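PDB 4K2E: transcriptional activator HlyU from Vibrio cholerae, which binds DNA as a winged-helix transcription factor of the ArsR family and switches on expression of the hemolysin gene hlyA. Local coordinates for residues V26-A31 with D75-T80. Numbering follows the deposited sequence.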
ATOM      1  N   VAL A  26      -5.407   3.850   4.385  1.00 35.58           N
ATOM      2  CA  VAL A  26      -5.950   3.393   3.118  1.00 32.02           C
ATOM      3  C   VAL A  26      -5.922   4.525   2.073  1.00 38.12           C
ATOM      4  O   VAL A  26      -5.704   4.271   0.898  1.00 34.35           O
ATOM      5  CB  VAL A  26      -7.359   2.787   3.279  1.00 39.88           C
ATOM      6  CG1 VAL A  26      -8.049   2.646   1.953  1.00 37.71           C
ATOM      7  CG2 VAL A  26      -7.266   1.393   3.950  1.00 45.39           C
ATOM      8  N   VAL A  27      -6.110   5.771   2.504  1.00 37.80           N
ATOM      9  CA  VAL A  27      -5.907   6.893   1.570  1.00 38.03           C
ATOM     10  C   VAL A  27      -4.511   6.821   0.978  1.00 34.78           C
ATOM     11  O   VAL A  27      -4.309   6.910  -0.261  1.00 35.66           O
ATOM     12  CB  VAL A  27      -6.055   8.270   2.235  1.00 35.59           C
ATOM     13  CG1 VAL A  27      -5.640   9.381   1.223  1.00 38.85           C
ATOM     14  CG2 VAL A  27      -7.471   8.447   2.718  1.00 43.64           C
ATOM     15  N   LEU A  28      -3.542   6.642   1.865  1.00 34.84           N
ATOM     16  CA  LEU A  28      -2.176   6.516   1.381  1.00 28.63           C
ATOM     17  C   LEU A  28      -1.960   5.321   0.437  1.00 35.25           C
ATOM     18  O   LEU A  28      -1.336   5.437  -0.614  1.00 32.78           O
ATOM     19  CB  LEU A  28      -1.234   6.407   2.559  1.00 32.40           C
ATOM     20  CG  LEU A  28       0.204   6.129   2.152  1.00 38.65           C
ATOM     21  CD1 LEU A  28       0.895   7.440   1.758  1.00 47.11           C
ATOM     22  CD2 LEU A  28       0.916   5.425   3.307  1.00 42.24           C
ATOM     23  N   LEU A  29      -2.490   4.160   0.830  1.00 34.00           N
ATOM     24  CA  LEU A  29      -2.323   2.939   0.044  1.00 30.75           C
ATOM     25  C   LEU A  29      -2.989   3.047  -1.333  1.00 34.33           C
ATOM     26  O   LEU A  29      -2.447   2.559  -2.326  1.00 29.90           O
ATOM     27  CB  LEU A  29      -2.864   1.706   0.837  1.00 27.69           C
ATOM     28  CG  LEU A  29      -2.058   1.465   2.117  1.00 32.82           C
ATOM     29  CD1 LEU A  29      -2.808   0.605   3.115  1.00 36.02           C
ATOM     30  CD2 LEU A  29      -0.762   0.789   1.736  1.00 35.46           C
ATOM     31  N   LYS A  30      -4.173   3.649  -1.377  1.00 31.96           N
ATOM     32  CA  LYS A  30      -4.911   3.803  -2.620  1.00 34.57           C
ATOM     33  C   LYS A  30      -4.129   4.762  -3.549  1.00 32.13           C
ATOM     34  O   LYS A  30      -4.083   4.533  -4.756  1.00 37.08           O
ATOM     35  CB  LYS A  30      -6.320   4.372  -2.377  1.00 38.07           C
ATOM     36  CG  LYS A  30      -7.301   3.356  -1.775  1.00 36.66           C
ATOM     37  CD  LYS A  30      -8.731   3.877  -1.732  1.00 38.62           C
ATOM     38  CE  LYS A  30      -9.686   2.784  -1.302  1.00 41.53           C
ATOM     39  NZ  LYS A  30     -10.989   3.333  -0.820  1.00 41.85           N
ATOM     40  N   ALA A  31      -3.487   5.770  -2.974  1.00 30.75           N
ATOM     41  CA  ALA A  31      -2.692   6.665  -3.830  1.00 33.20           C
ATOM     42  C   ALA A  31      -1.455   5.921  -4.382  1.00 37.41           C
ATOM     43  O   ALA A  31      -1.101   6.086  -5.554  1.00 37.02           O
ATOM     44  CB  ALA A  31      -2.333   7.971  -3.119  1.00 32.90           C
ATOM     45  N   ASP A  75      -3.829  14.137  -2.613  1.00 36.39           N
ATOM     46  CA  ASP A  75      -3.805  13.349  -1.383  1.00 42.61           C
ATOM     47  C   ASP A  75      -2.614  13.603  -0.488  1.00 41.22           C
ATOM     48  O   ASP A  75      -2.466  12.958   0.544  1.00 40.77           O
ATOM     49  CB  ASP A  75      -3.979  11.861  -1.694  1.00 42.00           C
ATOM     50  CG  ASP A  75      -5.384  11.546  -2.095  1.00 40.51           C
ATOM     51  OD1 ASP A  75      -6.247  12.329  -1.695  1.00 43.34           O
ATOM     52  OD2 ASP A  75      -5.626  10.569  -2.827  1.00 45.00           O
ATOM     53  N   GLY A  76      -1.761  14.543  -0.879  1.00 40.99           N
ATOM     54  CA  GLY A  76      -0.692  15.017  -0.019  1.00 41.01           C
ATOM     55  C   GLY A  76       0.567  14.177   0.007  1.00 39.56           C
ATOM     56  O   GLY A  76       1.295  14.209   0.998  1.00 44.92           O
ATOM     57  N   LEU A  77       0.848  13.434  -1.066  1.00 32.11           N
ATOM     58  CA  LEU A  77       1.988  12.509  -1.054  1.00 27.16           C
ATOM     59  C   LEU A  77       3.241  13.204  -1.621  1.00 34.59           C
ATOM     60  O   LEU A  77       4.358  12.697  -1.523  1.00 32.60           O
ATOM     61  CB  LEU A  77       1.689  11.266  -1.872  1.00 26.27           C
ATOM     62  CG  LEU A  77       0.831  10.230  -1.093  1.00 33.31           C
ATOM     63  CD1 LEU A  77      -0.625  10.518  -1.225  1.00 33.79           C
ATOM     64  CD2 LEU A  77       1.153   8.863  -1.588  1.00 34.22           C
ATOM     65  N   VAL A  78       3.017  14.370  -2.195  1.00 36.78           N
ATOM     66  CA  VAL A  78       4.044  15.036  -2.982  1.00 37.04           C
ATOM     67  C   VAL A  78       3.977  16.553  -2.770  1.00 38.25           C
ATOM     68  O   VAL A  78       2.898  17.107  -2.546  1.00 38.06           O
ATOM     69  CB  VAL A  78       3.769  14.589  -4.427  1.00 39.22           C
ATOM     70  CG1 VAL A  78       3.425  15.689  -5.309  1.00 42.11           C
ATOM     71  CG2 VAL A  78       4.785  13.558  -4.900  1.00 34.58           C
ATOM     72  N   ASN A  79       5.134  17.218  -2.778  1.00 38.48           N
ATOM     73  CA  ASN A  79       5.203  18.679  -2.729  1.00 42.99           C
ATOM     74  C   ASN A  79       5.754  19.234  -4.035  1.00 39.83           C
ATOM     75  O   ASN A  79       6.499  18.551  -4.755  1.00 42.92           O
ATOM     76  CB  ASN A  79       6.111  19.167  -1.597  1.00 49.04           C
ATOM     77  CG  ASN A  79       5.519  18.934  -0.218  1.00 55.34           C
ATOM     78  OD1 ASN A  79       4.324  19.141   0.013  1.00 53.55           O
ATOM     79  ND2 ASN A  79       6.366  18.518   0.713  1.00 58.50           N
ATOM     80  N   THR A  80       5.400  20.484  -4.331  1.00 43.11           N
ATOM     81  CA  THR A  80       5.885  21.104  -5.557  1.00 46.16           C
ATOM     82  C   THR A  80       6.578  22.418  -5.316  1.00 47.79           C
ATOM     83  O   THR A  80       6.287  23.115  -4.355  1.00 45.25           O
ATOM     84  CB  THR A  80       4.750  21.404  -6.539  1.00 44.19           C
ATOM     85  OG1 THR A  80       3.738  22.168  -5.883  1.00 54.30           O
ATOM     86  CG2 THR A  80       4.161  20.116  -7.054  1.00 45.55           C
TER
HETATM   87  O   HOH W   1      -5.941   8.123  -2.258  1.00 38.91           O
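Ala31, in the last turn of helix 16-32, and Asp75, which precedes Gly76, bring their backbones to 7.2 Å between CA atoms, where the chain turns through a Schellman motif at Gly76 on its way into strand 78-83. No direct hydrogen bond joins the two segments. Leu77 carries the apolar half of the contact, its two methyls resting on Leu28 and Ala31, three residues apart and so on roughly the same side of the helix: CD1 lies 3.6 Å from Ala31 CB, and CD2 meets Leu28 CD1 at 3.6 Å while also approaching Ala31 CB. The CA-CB bond of Leu77 points toward the helix, and chi1 (-81°) sets CG beside the backbone N, whereas Leu28, whose CA-CB bond points away from the turn, returns to it through CD1. Val96 of helix 94-108 touches both leucines, Trp71 of helix 62-74 packs on Ala31, and Leu28 also touches Tyr107 of the second subunit, so the cluster lies where the winged-helix core meets the dimer contact. At Val27 and Asp75 the character changes. Val27 CG1 lies against the Asp75 carboxylate carbon CG at 4.0 Å, a van der Waals contact at the exposed margin. Beside this pair a water donates to Val27 O at 2.9 Å and to Asp75 OD2 at 2.5 Å, short enough to leave its exact position somewhat uncertain. Val27 O also accepts the backbone N-H of Ala31. The contact therefore shows a division of labour: methyl packing joins helix 16-32 to the turn between the predicted helix-turn-helix and the wing, while the carboxylate reaches the helix backbone apparently through a water.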